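Local coordinates for protein nicotinate-nucleotide pyrophosphorylase (Francisella tularensis subsp. tularensis, PDB 3TQV) that probably catalyses the conversion of quinolinate and 5-phospho-alpha-D-ribose 1-diphosphate into nicotinate ribonucleotide, carbon dioxide and diphosphate during NAD(+) biosynthesis, at residues N65-Q70 with E107-N112; I114-G119 with L150-A155; S132-K137 with S255-A260; G183-A188 with I215-D220; I234-A239 with V243-S248. All coordinates share one frame; numbering follows the deposited sequence.

How the interactions relate
Interactions 1 and 2 follow one another along helix 100-130, with centres 14 Å apart. Both touch the second subunit, where Arg-142 and Lys-143, predicted to bind substrate, pack on this helix. Interactions 3, 4 and 5 belong to the C-terminal alpha/beta domain. Interactions 4 and 5 have centres 15 Å apart and touch: Ile-215 CG1 lies 3.4 Å from Val-243 CG2. Interactions 3 and 5 are 14 Å apart between centres, and Ile-259 CG2 meets Val-247 CG1 at 3.8 Å. Interaction 5 ends on the strand that carries Ser-248, part of the predicted substrate site. Interaction 1 is remote from interaction 4, about 48 Å between centres.

Interaction 1 (N65-Q70 with E107-N112); sequences NEVINQ and ERTILN
Val-67 meets Ile-110 at the middle of this contact. Val-67 CG1 lies 3.8 Å from Ile-110 CG1. The other branch of the valine, CG2, reaches Thr-109 CG2 at 3.9 Å. The threonine therefore offers its methyl to the interface. The next residue, Ile-68, adds a second apolar pair, with its CD1 at 3.5 Å from Ile-110 CD1. Ile-110 thus serves two partners: CG1 packs on the valine and the terminal methyl on the isoleucine. Its chain is extended beyond CG1 (chi2 -178°), which carries CD1 past Val-67 to Ile-68. All four touching side chains are buried.

The two helices run nearly antiparallel, with their axes at 157° and 9.5 Å apart at closest approach. Val-67 and Ile-110 are also the closest pair in the backbone. Further out, helix 61-71 is covered by helix 16-31, through Glu-66 on Val-19 and Thr-20. Helix 100-130 is backed by strand 281-285, where Leu-111 touches Leu-281 and Leu-283. Arg-108 and Asn-112 pack on Arg-142 of the second subunit. The arrangement is antiparallel helix packing layered on the antiparallel sheet that includes strand 281-285, in the N-terminal domain of a quinolinate phosphoribosyltransferase.

Interaction 2 (I114-G119 with L150-A155); sequences IQMLSG and LAQKYA
Leu-117 and Ala-155 bring the two helices closest, with their CA atoms 5.7 Å apart. The helix axes approach to 9.3 Å. Their N-to-C directions differ by 54°, so the two short segments cross at a clear angle, nearest at the Ala-155 end. Small residues face the crossing from helix 149-159. Ala-155 CB sits 3.6 Å from Leu-117 O, so a methyl rests against the backbone of the longer helix. One turn earlier, Ala-151 CB faces Leu-117 CD2 at 4.1 Å. The same leucine methyl is 3.8 Å from Ala-151 O.

Leu-117 is the main side chain here. Its CG stands anti to the carbonyl carbon (chi1 -60°), and this sends CD2 across to the Ala-151 turn. A second, looser touch lies beside it. Met-116, a selenomethionine, has a nearly extended chain, and its CE comes near the end of the Gln-152 side chain. The contact is buried; its polar parts are backbone carbonyls and the Gln-152 side chain.

Phe-63 of helix 61-71 packs on both Leu-117 and Ala-151. Met-116 also touches Phe-148, and Ile-145 of the second subunit. Lys-153, on the same helix as the two alanines, forms a salt bridge with Asp-140. The side chain of Gln-152 is about 8 Å from that of Lys-143, predicted to bind substrate. The crossing joins helix 100-130 to helix 149-159 of the C-terminal, barrel-like part, close to the subunit interface at which enzymes of this family build their active site.

Interaction 3 (S132-K137 with S255-A260); sequences SQYKTK and SIVAIA
Tyr-134 carries its ring to Ala-260 with CG anti to the carbonyl carbon (chi1 -39°). The second torsion, -83°, sets the ring across the CA–CB bond and turns a face to the helix end. Thr-136 has its OG1 anti to the carbonyl carbon as well (chi1 -43°), which points the hydroxyl to the same alanine.

Ala-260 is the common partner of Tyr-134 and Thr-136. Its carbonyl carbon lies over one face of the tyrosine ring, and its CB is 3.8 Å from Tyr-134 CD2. Gln-133 CB covers the opposite face of the ring, over its centre. Tyr-134 OH ends 3.4 Å from Val-257 CG1, a methyl that comes in obliquely, one turn before Ala-260. Thr-136 OG1 lies 3.5 Å from Ala-260 O. The hydroxyl itself is hydrogen-bonded to Val-264 O. Ile-267 of strand 266-268 also touches Thr-136.

The loop that enters strand 137-139 is thus packed against helix 256-260 without a charged pair. A ring and methyls meet, and a carbonyl and two hydroxyls also take part. The threonine's polar end is satisfied outside the two segments, and attraction across the contact is probably mainly van der Waals.

Interaction 4 (G183-A188 with I215-D220); sequences GGIAKA and IAAKAD
The contact of Ala-217 with Ala-186 and Ile-185 is a small apolar patch between the start of one helix and the end of another. It sits at the periphery of the C-terminal domain. Ala-217 CB supplies the whole of one side. It points across and lies 4.0 Å from Ala-186 CA. It is also 4.3 Å from Ile-185 CG2. The methyl thus rests over the first turn of helix 185-195, against backbone as much as side chain. The CA atoms of Ala-186 and Ala-217 are 5.1 Å apart, a spacing that small residues permit. Only 83 Å² is buried in all.

Both segments are shaped by helix ends. Gly-184 is the N-cap of helix 185-195, and its O accepts a bond from Ala-188 N at 3.2 Å. On the other side, helix 208-216 closes in a Schellman motif. Lys-218 leaves helical angles with a positive phi of 61°, and two bonds return into the last turn. Lys-218 N to Ile-215 O, at 3.0 Å, is the backbone bond within 215-220. This turn sets Ala-217 at the end of the helix, with its methyl toward the partner.

Ile-185 is the buried member of the patch. It holds its CG2 anti to the backbone N (chi1 -72° for CG1), toward Ala-217. It also packs on Glu-210 and Gln-213 of helix 208-216. Asp-220 is hydrogen-bonded to Val-201 of strand 200-205, through its OD2 and its backbone. The patch joins two successive outer helices of the alpha/beta barrel typical of the C-terminal domain in this family.

Interaction 5 (I234-A239 with V243-S248); sequences IAVSIA and VALEVS
Leu-245 fills a hollow on the inner side of helix 234-239. The floor of that hollow is formed by Ala-235 and Ala-239, with the backbone N of Val-236. The terminal methyl CD1 goes deepest and lies 3.9 Å from Ala-235 CB. It also nears the backbone, at 3.7 Å from Val-236 N. The side wall is Val-236 CG2, which comes obliquely to 4.2 Å from the same CD1. The leucine carries its CG anti to the carbonyl carbon (chi1 -78°), and this aims the branch at the helix.

Ala-239 is the reverse bump. Its CB is 3.6 Å from Leu-245 CG and 3.7 Å from Val-243 CG2. The methyl enters the notch between Leu-245 and Val-243, just before the strand, and also lies 3.6 Å from Val-243 O. Ala-235 and Ala-239, one turn apart, keep the helix surface low where the leucine lies. At the turn end of the helix, Val-243 N gives a weak, bent hydrogen bond to Ala-239 O (3.2 Å, 127°).

Helix and strand run nearly antiparallel at 162°, with their axes 9.0 Å apart. Val-264 touches both Leu-245 and Val-236, while Ile-215 of helix 208-216 covers Val-243. Strand 244-248 ends in Ser-248, predicted to bind substrate. The packing is that of a beta-alpha-beta unit, formed by strand 221-225, helix 229-239 and strand 244-248 in the C-terminal alpha/beta barrel.

Interaction 1 (N65-Q70 with E107-N112)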
# COMPACT_ATOMS: atom_id res chain seq x y z
N ASN B 65 7.51 17.73 -0.42
CA ASN B 65 8.65 18.63 -0.34
C ASN B 65 9.90 18.03 -0.96
O ASN B 65 10.65 18.71 -1.67
CB ASN B 65 8.93 19.01 1.11
CG ASN B 65 7.92 20.01 1.69
OD1 ASN B 65 7.13 20.61 0.96
ND2 ASN B 65 7.97 20.20 3.00
N GLU B 66 10.13 16.75 -0.69
CA GLU B 66 11.36 16.11 -1.12
C GLU B 66 11.33 15.85 -2.61
O GLU B 66 12.36 15.95 -3.29
CB GLU B 66 11.65 14.85 -0.30
CG GLU B 66 12.96 14.13 -0.65
CD GLU B 66 14.16 15.07 -0.70
OE1 GLU B 66 14.07 16.20 -0.16
OE2 GLU B 66 15.19 14.68 -1.30
N VAL B 67 10.15 15.53 -3.14
CA VAL B 67 9.95 15.43 -4.58
C VAL B 67 10.31 16.74 -5.27
O VAL B 67 11.13 16.77 -6.17
CB VAL B 67 8.51 15.03 -4.95
CG1 VAL B 67 8.33 14.98 -6.46
CG2 VAL B 67 8.12 13.71 -4.32
N ILE B 68 9.68 17.84 -4.84
CA ILE B 68 10.03 19.16 -5.37
C ILE B 68 11.55 19.37 -5.37
O ILE B 68 12.16 19.63 -6.41
CB ILE B 68 9.40 20.31 -4.54
CG1 ILE B 68 7.91 20.38 -4.79
CG2 ILE B 68 10.02 21.65 -4.89
CD1 ILE B 68 7.50 19.74 -6.10
N ASN B 69 12.12 19.23 -4.18
CA ASN B 69 13.54 19.42 -3.94
C ASN B 69 14.44 18.66 -4.90
O ASN B 69 15.45 19.19 -5.38
CB ASN B 69 13.87 19.00 -2.51
CG ASN B 69 15.28 19.35 -2.11
OD1 ASN B 69 16.05 18.50 -1.65
ND2 ASN B 69 15.63 20.62 -2.30
N GLN B 70 14.07 17.41 -5.17
CA GLN B 70 14.85 16.55 -6.05
C GLN B 70 14.67 16.86 -7.54
O GLN B 70 15.58 16.67 -8.33
CB GLN B 70 14.58 15.08 -5.76
CG GLN B 70 15.30 14.55 -4.52
CD GLN B 70 14.99 13.07 -4.24
OE1 GLN B 70 14.89 12.65 -3.07
NE2 GLN B 70 14.86 12.28 -5.30
N GLU B 107 4.04 15.97 -10.45
CA GLU B 107 2.65 15.76 -10.08
C GLU B 107 2.29 14.39 -9.48
O GLU B 107 1.98 14.28 -8.28
CB GLU B 107 1.76 16.01 -11.29
CG GLU B 107 0.30 16.04 -10.93
CD GLU B 107 -0.59 16.20 -12.15
OE1 GLU B 107 -0.14 16.84 -13.12
OE2 GLU B 107 -1.72 15.68 -12.13
N ARG B 108 2.30 13.37 -10.33
CA ARG B 108 1.83 12.04 -9.99
C ARG B 108 2.54 11.50 -8.73
O ARG B 108 1.89 11.01 -7.80
CB ARG B 108 2.06 11.12 -11.20
CG ARG B 108 1.13 9.93 -11.32
CD ARG B 108 0.19 9.75 -10.15
NE ARG B 108 -1.00 10.56 -10.34
CZ ARG B 108 -1.97 10.69 -9.44
NH1 ARG B 108 -1.89 10.06 -8.28
NH2 ARG B 108 -3.02 11.44 -9.72
N THR B 109 3.87 11.61 -8.71
CA THR B 109 4.66 11.19 -7.56
C THR B 109 4.22 11.92 -6.30
O THR B 109 3.95 11.30 -5.28
CB THR B 109 6.20 11.40 -7.78
OG1 THR B 109 6.61 10.79 -9.01
CG2 THR B 109 7.01 10.80 -6.65
N ILE B 110 4.12 13.24 -6.35
CA ILE B 110 3.67 13.99 -5.18
C ILE B 110 2.36 13.44 -4.63
O ILE B 110 2.26 13.06 -3.45
CB ILE B 110 3.44 15.48 -5.48
CG1 ILE B 110 4.76 16.18 -5.77
CG2 ILE B 110 2.75 16.13 -4.30
CD1 ILE B 110 4.61 17.69 -6.03
N LEU B 111 1.33 13.39 -5.47
CA LEU B 111 0.05 13.01 -4.92
C LEU B 111 -0.09 11.51 -4.65
O LEU B 111 -0.95 11.10 -3.88
CB LEU B 111 -1.13 13.66 -5.67
CG LEU B 111 -1.60 13.43 -7.08
CD1 LEU B 111 -2.92 12.69 -7.04
CD2 LEU B 111 -1.80 14.78 -7.73
N ASN B 112 0.79 10.70 -5.23
CA ASN B 112 0.86 9.30 -4.84
C ASN B 112 1.34 9.10 -3.40
O ASN B 112 1.00 8.12 -2.75
CB ASN B 112 1.73 8.49 -5.79
CG ASN B 112 0.98 8.05 -7.02
OD1 ASN B 112 1.57 7.58 -7.99
ND2 ASN B 112 -0.33 8.21 -7.00

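Interaction 2 (I114-G119 with L150-A155)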
# COMPACT_ATOMS: atom_id res chain seq x y z
N ILE B 114 0.86 11.61 -0.93
CA ILE B 114 -0.19 12.16 -0.08
C ILE B 114 -1.38 11.21 -0.05
O ILE B 114 -1.89 10.90 1.02
CB ILE B 114 -0.63 13.58 -0.53
CG1 ILE B 114 0.58 14.40 -0.96
CG2 ILE B 114 -1.33 14.29 0.59
CD1 ILE B 114 1.71 14.36 0.01
N GLN B 115 -1.81 10.74 -1.22
CA GLN B 115 -2.93 9.80 -1.32
C GLN B 115 -2.81 8.70 -0.30
O GLN B 115 -3.77 8.35 0.39
CB GLN B 115 -2.87 9.07 -2.65
CG GLN B 115 -3.48 9.75 -3.80
CD GLN B 115 -3.21 8.99 -5.06
OE1 GLN B 115 -2.59 7.92 -5.04
NE2 GLN B 115 -3.65 9.54 -6.18
N MSE B 116 -1.62 8.14 -0.27
CA MSE B 116 -1.36 6.93 0.46
C MSE B 116 -1.31 7.22 1.95
O MSE B 116 -2.10 6.67 2.73
CB MSE B 116 -0.03 6.35 -0.00
CG MSE B 116 0.24 4.99 0.55
SE MSE B 116 2.13 4.62 0.49
CE MSE B 116 2.15 3.11 1.71
N LEU B 117 -0.38 8.09 2.34
CA LEU B 117 -0.14 8.38 3.74
C LEU B 117 -1.32 9.06 4.39
O LEU B 117 -1.65 8.78 5.54
CB LEU B 117 1.13 9.22 3.90
CG LEU B 117 2.36 8.49 3.35
CD1 LEU B 117 3.59 9.39 3.28
CD2 LEU B 117 2.64 7.22 4.15
N SER B 118 -1.98 9.95 3.65
CA SER B 118 -3.16 10.60 4.18
C SER B 118 -4.23 9.54 4.29
O SER B 118 -5.10 9.59 5.16
CB SER B 118 -3.63 11.72 3.27
OG SER B 118 -2.62 12.70 3.10
N GLY B 119 -4.18 8.57 3.39
CA GLY B 119 -5.09 7.45 3.45
C GLY B 119 -4.93 6.76 4.79
O GLY B 119 -5.87 6.67 5.58
N LEU B 150 8.34 3.00 8.73
CA LEU B 150 8.35 4.26 9.46
C LEU B 150 7.32 5.25 8.91
O LEU B 150 6.61 5.93 9.66
CB LEU B 150 9.76 4.85 9.48
CG LEU B 150 10.74 4.10 10.39
CD1 LEU B 150 12.15 4.67 10.25
CD2 LEU B 150 10.30 4.11 11.86
N ALA B 151 7.23 5.32 7.58
CA ALA B 151 6.26 6.18 6.91
C ALA B 151 4.85 5.93 7.42
O ALA B 151 4.11 6.89 7.68
CB ALA B 151 6.34 6.00 5.39
N GLN B 152 4.47 4.66 7.57
CA GLN B 152 3.15 4.31 8.10
C GLN B 152 2.99 4.48 9.63
O GLN B 152 1.91 4.80 10.12
CB GLN B 152 2.74 2.90 7.64
CG GLN B 152 2.49 2.81 6.14
CD GLN B 152 1.48 1.73 5.75
OE1 GLN B 152 0.30 2.01 5.48
NE2 GLN B 152 1.94 0.48 5.74
N LYS B 153 4.06 4.27 10.39
CA LYS B 153 4.04 4.54 11.82
C LYS B 153 3.76 6.03 12.01
O LYS B 153 2.98 6.44 12.87
CB LYS B 153 5.38 4.17 12.44
CG LYS B 153 5.73 2.68 12.39
CD LYS B 153 4.92 1.90 13.41
CE LYS B 153 5.31 0.44 13.47
NZ LYS B 153 4.39 -0.33 14.37
N TYR B 154 4.40 6.84 11.18
CA TYR B 154 4.18 8.28 11.19
C TYR B 154 2.72 8.62 10.83
O TYR B 154 2.06 9.39 11.53
CB TYR B 154 5.18 8.98 10.26
CG TYR B 154 5.00 10.47 10.19
CD1 TYR B 154 5.28 11.27 11.29
CD2 TYR B 154 4.54 11.08 9.03
CE1 TYR B 154 5.11 12.63 11.23
CE2 TYR B 154 4.36 12.45 8.96
CZ TYR B 154 4.65 13.22 10.07
OH TYR B 154 4.47 14.59 10.02
N ALA B 155 2.20 8.04 9.75
CA ALA B 155 0.82 8.30 9.36
C ALA B 155 -0.11 7.96 10.50
O ALA B 155 -1.04 8.70 10.80
CB ALA B 155 0.45 7.51 8.12

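Interaction 3 (S132-K137 with S255-A260)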
# COMPACT_ATOMS: atom_id res chain seq x y z
N SER B 132 -13.48 7.56 20.99
CA SER B 132 -13.07 8.78 21.68
C SER B 132 -13.71 8.93 23.05
O SER B 132 -13.18 9.61 23.93
CB SER B 132 -13.36 10.00 20.80
OG SER B 132 -14.71 10.04 20.37
N GLN B 133 -14.85 8.27 23.24
CA GLN B 133 -15.56 8.28 24.51
C GLN B 133 -14.98 7.32 25.56
O GLN B 133 -15.29 7.42 26.74
CB GLN B 133 -17.04 7.96 24.27
CG GLN B 133 -17.81 9.09 23.63
CD GLN B 133 -19.09 8.62 22.96
OE1 GLN B 133 -19.23 7.44 22.61
NE2 GLN B 133 -20.03 9.54 22.77
N TYR B 134 -14.15 6.38 25.12
CA TYR B 134 -13.62 5.37 26.04
C TYR B 134 -12.17 5.72 26.36
O TYR B 134 -11.61 6.61 25.74
CB TYR B 134 -13.77 3.97 25.43
CG TYR B 134 -15.10 3.82 24.70
CD1 TYR B 134 -16.29 3.49 25.39
CD2 TYR B 134 -15.19 4.03 23.33
CE1 TYR B 134 -17.52 3.38 24.72
CE2 TYR B 134 -16.41 3.91 22.65
CZ TYR B 134 -17.57 3.58 23.35
OH TYR B 134 -18.76 3.46 22.64
N LYS B 135 -11.57 5.05 27.33
CA LYS B 135 -10.19 5.34 27.69
C LYS B 135 -9.17 4.59 26.83
O LYS B 135 -7.99 4.93 26.81
CB LYS B 135 -9.95 5.05 29.17
CG LYS B 135 -8.65 5.60 29.68
CD LYS B 135 -8.45 5.19 31.11
CE LYS B 135 -7.08 5.59 31.63
NZ LYS B 135 -7.07 6.98 32.21
N THR B 136 -9.64 3.59 26.11
CA THR B 136 -8.82 2.78 25.24
C THR B 136 -8.02 3.59 24.20
O THR B 136 -8.49 4.60 23.71
CB THR B 136 -9.70 1.78 24.50
OG1 THR B 136 -10.64 1.22 25.43
CG2 THR B 136 -8.87 0.67 23.89
N LYS B 137 -6.80 3.13 23.90
CA LYS B 137 -5.98 3.72 22.82
C LYS B 137 -5.74 2.72 21.67
O LYS B 137 -5.83 1.51 21.86
CB LYS B 137 -4.64 4.22 23.35
CG LYS B 137 -4.72 5.11 24.56
CD LYS B 137 -4.90 6.57 24.20
CE LYS B 137 -4.91 7.47 25.45
NZ LYS B 137 -3.69 7.31 26.32
N SER B 255 -16.01 -3.72 14.86
CA SER B 255 -15.85 -4.51 16.08
C SER B 255 -15.17 -3.74 17.21
O SER B 255 -15.27 -4.12 18.38
CB SER B 255 -15.06 -5.79 15.77
OG SER B 255 -13.75 -5.49 15.35
N ILE B 256 -14.52 -2.63 16.86
CA ILE B 256 -13.70 -1.88 17.81
C ILE B 256 -14.47 -1.30 19.00
O ILE B 256 -13.98 -1.34 20.13
CB ILE B 256 -12.90 -0.78 17.08
CG1 ILE B 256 -11.88 -0.13 18.03
CG2 ILE B 256 -13.86 0.22 16.47
CD1 ILE B 256 -10.89 0.85 17.38
N VAL B 257 -15.67 -0.79 18.76
CA VAL B 257 -16.49 -0.17 19.80
C VAL B 257 -16.93 -1.13 20.91
O VAL B 257 -16.89 -0.79 22.10
CB VAL B 257 -17.76 0.48 19.21
CG1 VAL B 257 -18.71 0.93 20.32
CG2 VAL B 257 -17.38 1.63 18.28
N ALA B 258 -17.37 -2.32 20.50
CA ALA B 258 -17.74 -3.36 21.45
C ALA B 258 -16.56 -3.69 22.37
O ALA B 258 -16.72 -3.83 23.59
CB ALA B 258 -18.19 -4.60 20.72
N ILE B 259 -15.38 -3.83 21.78
CA ILE B 259 -14.17 -4.12 22.53
C ILE B 259 -13.75 -2.95 23.40
O ILE B 259 -13.32 -3.13 24.54
CB ILE B 259 -13.02 -4.48 21.59
CG1 ILE B 259 -13.31 -5.82 20.91
CG2 ILE B 259 -11.70 -4.52 22.35
CD1 ILE B 259 -12.82 -5.92 19.49
N ALA B 260 -13.88 -1.75 22.86
CA ALA B 260 -13.47 -0.56 23.61
C ALA B 260 -14.37 -0.34 24.84
O ALA B 260 -13.96 0.27 25.82
CB ALA B 260 -13.49 0.66 22.71

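Interaction 4 (G183-A188 with I215-D220)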
# COMPACT_ATOMS: atom_id res chain seq x y z
N GLY B 183 10.87 -24.00 26.50
CA GLY B 183 9.96 -24.00 27.63
C GLY B 183 8.93 -22.91 27.46
O GLY B 183 9.01 -22.13 26.52
N GLY B 184 7.98 -22.84 28.39
CA GLY B 184 6.85 -21.92 28.25
C GLY B 184 7.08 -20.46 28.62
O GLY B 184 8.09 -19.87 28.25
N ILE B 185 6.14 -19.88 29.35
CA ILE B 185 6.10 -18.44 29.56
C ILE B 185 7.11 -17.91 30.57
O ILE B 185 7.91 -17.03 30.24
CB ILE B 185 4.68 -17.97 29.94
CG1 ILE B 185 3.75 -18.05 28.73
CG2 ILE B 185 4.70 -16.55 30.46
CD1 ILE B 185 2.28 -18.14 29.11
N ALA B 186 7.08 -18.42 31.81
CA ALA B 186 8.04 -17.99 32.83
C ALA B 186 9.47 -18.06 32.31
O ALA B 186 10.26 -17.15 32.54
CB ALA B 186 7.89 -18.79 34.12
N LYS B 187 9.80 -19.14 31.60
CA LYS B 187 11.14 -19.30 31.06
C LYS B 187 11.41 -18.17 30.10
O LYS B 187 12.39 -17.43 30.25
CB LYS B 187 11.31 -20.65 30.36
CG LYS B 187 11.44 -21.83 31.31
CD LYS B 187 11.58 -23.15 30.56
CE LYS B 187 11.61 -24.34 31.52
NZ LYS B 187 11.64 -25.65 30.81
N ALA B 188 10.52 -18.03 29.13
CA ALA B 188 10.66 -17.08 28.03
C ALA B 188 10.92 -15.65 28.49
O ALA B 188 11.89 -15.01 28.07
CB ALA B 188 9.42 -17.13 27.15
N ILE B 215 1.44 -12.55 33.69
CA ILE B 215 1.34 -11.64 34.83
C ILE B 215 2.26 -12.11 35.96
O ILE B 215 2.98 -11.31 36.56
CB ILE B 215 -0.12 -11.55 35.34
CG1 ILE B 215 -0.93 -10.63 34.42
CG2 ILE B 215 -0.19 -11.09 36.80
CD1 ILE B 215 -2.37 -10.52 34.80
N ALA B 216 2.23 -13.41 36.22
CA ALA B 216 3.06 -14.01 37.26
C ALA B 216 4.54 -13.89 36.92
O ALA B 216 5.37 -13.81 37.81
CB ALA B 216 2.68 -15.47 37.47
N ALA B 217 4.84 -13.88 35.63
CA ALA B 217 6.21 -13.80 35.14
C ALA B 217 6.66 -12.36 35.02
O ALA B 217 7.76 -12.08 34.56
CB ALA B 217 6.36 -14.52 33.81
N LYS B 218 5.79 -11.45 35.43
CA LYS B 218 6.08 -10.02 35.46
C LYS B 218 6.41 -9.42 34.08
O LYS B 218 7.41 -8.72 33.90
CB LYS B 218 7.17 -9.73 36.50
CG LYS B 218 6.81 -10.26 37.88
CD LYS B 218 7.63 -9.62 38.99
CE LYS B 218 7.05 -10.00 40.35
NZ LYS B 218 5.63 -9.58 40.50
N ALA B 219 5.53 -9.72 33.13
CA ALA B 219 5.51 -9.06 31.82
C ALA B 219 5.16 -7.57 31.92
O ALA B 219 4.61 -7.12 32.92
CB ALA B 219 4.54 -9.78 30.85
N ASP B 220 5.46 -6.82 30.87
CA ASP B 220 5.13 -5.40 30.83
C ASP B 220 3.78 -5.11 30.18
O ASP B 220 3.13 -4.11 30.48
CB ASP B 220 6.23 -4.66 30.11
CG ASP B 220 7.46 -4.56 30.93
OD1 ASP B 220 7.34 -4.13 32.10
OD2 ASP B 220 8.54 -4.94 30.44

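Interaction 5 (I234-A239 with V243-S248)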
# COMPACT_ATOMS: atom_id res chain seq x y z
N ILE B 234 -13.08 -10.46 31.97
CA ILE B 234 -12.29 -11.15 32.99
C ILE B 234 -10.88 -10.60 33.07
O ILE B 234 -10.38 -10.31 34.15
CB ILE B 234 -12.12 -12.63 32.65
CG1 ILE B 234 -13.47 -13.28 32.33
CG2 ILE B 234 -11.38 -13.33 33.78
CD1 ILE B 234 -14.40 -13.45 33.51
N ALA B 235 -10.24 -10.50 31.90
CA ALA B 235 -8.84 -10.10 31.78
C ALA B 235 -8.59 -8.75 32.41
O ALA B 235 -7.69 -8.59 33.23
CB ALA B 235 -8.41 -10.08 30.30
N VAL B 236 -9.40 -7.78 32.01
CA VAL B 236 -9.33 -6.44 32.57
C VAL B 236 -9.34 -6.45 34.10
O VAL B 236 -8.50 -5.79 34.71
CB VAL B 236 -10.48 -5.55 32.07
CG1 VAL B 236 -10.51 -4.23 32.85
CG2 VAL B 236 -10.36 -5.32 30.55
N SER B 237 -10.27 -7.19 34.71
CA SER B 237 -10.28 -7.33 36.17
C SER B 237 -8.96 -7.89 36.69
O SER B 237 -8.37 -7.34 37.63
CB SER B 237 -11.42 -8.24 36.65
OG SER B 237 -12.66 -7.58 36.61
N ILE B 238 -8.52 -8.98 36.08
CA ILE B 238 -7.27 -9.62 36.48
C ILE B 238 -6.08 -8.68 36.35
O ILE B 238 -5.16 -8.73 37.17
CB ILE B 238 -7.04 -10.91 35.65
CG1 ILE B 238 -8.13 -11.94 35.97
CG2 ILE B 238 -5.65 -11.49 35.91
CD1 ILE B 238 -8.03 -13.21 35.16
N ALA B 239 -6.09 -7.83 35.33
CA ALA B 239 -4.87 -7.12 34.96
C ALA B 239 -4.79 -5.73 35.56
O ALA B 239 -3.71 -5.14 35.62
CB ALA B 239 -4.71 -7.06 33.42
N VAL B 243 -0.64 -5.62 34.76
CA VAL B 243 -0.06 -5.44 33.43
C VAL B 243 -0.96 -4.61 32.54
O VAL B 243 -2.18 -4.60 32.71
CB VAL B 243 0.16 -6.76 32.68
CG1 VAL B 243 1.40 -7.45 33.17
CG2 VAL B 243 -1.07 -7.64 32.82
N ALA B 244 -0.34 -3.94 31.60
CA ALA B 244 -1.02 -3.27 30.51
C ALA B 244 -1.64 -4.34 29.61
O ALA B 244 -1.09 -5.43 29.46
CB ALA B 244 -0.01 -2.43 29.75
N LEU B 245 -2.80 -4.05 29.04
CA LEU B 245 -3.48 -5.01 28.17
C LEU B 245 -3.72 -4.42 26.78
O LEU B 245 -4.18 -3.28 26.65
CB LEU B 245 -4.84 -5.44 28.74
CG LEU B 245 -4.95 -6.47 29.86
CD1 LEU B 245 -6.43 -6.73 30.13
CD2 LEU B 245 -4.23 -7.76 29.52
N GLU B 246 -3.41 -5.23 25.76
CA GLU B 246 -3.64 -4.88 24.35
C GLU B 246 -4.47 -5.99 23.68
O GLU B 246 -4.14 -7.16 23.79
CB GLU B 246 -2.28 -4.67 23.66
CG GLU B 246 -2.33 -4.55 22.15
CD GLU B 246 -0.93 -4.56 21.50
OE1 GLU B 246 0.06 -4.98 22.14
OE2 GLU B 246 -0.83 -4.14 20.33
N VAL B 247 -5.56 -5.61 23.02
CA VAL B 247 -6.49 -6.59 22.42
C VAL B 247 -6.31 -6.77 20.91
O VAL B 247 -6.38 -5.82 20.16
CB VAL B 247 -7.98 -6.24 22.69
CG1 VAL B 247 -8.90 -7.05 21.76
CG2 VAL B 247 -8.36 -6.48 24.14
N SER B 248 -6.07 -8.01 20.48
CA SER B 248 -5.92 -8.33 19.06
C SER B 248 -6.91 -9.40 18.65
O SER B 248 -7.09 -10.39 19.36
CB SER B 248 -4.51 -8.82 18.76
OG SER B 248 -4.40 -9.21 17.41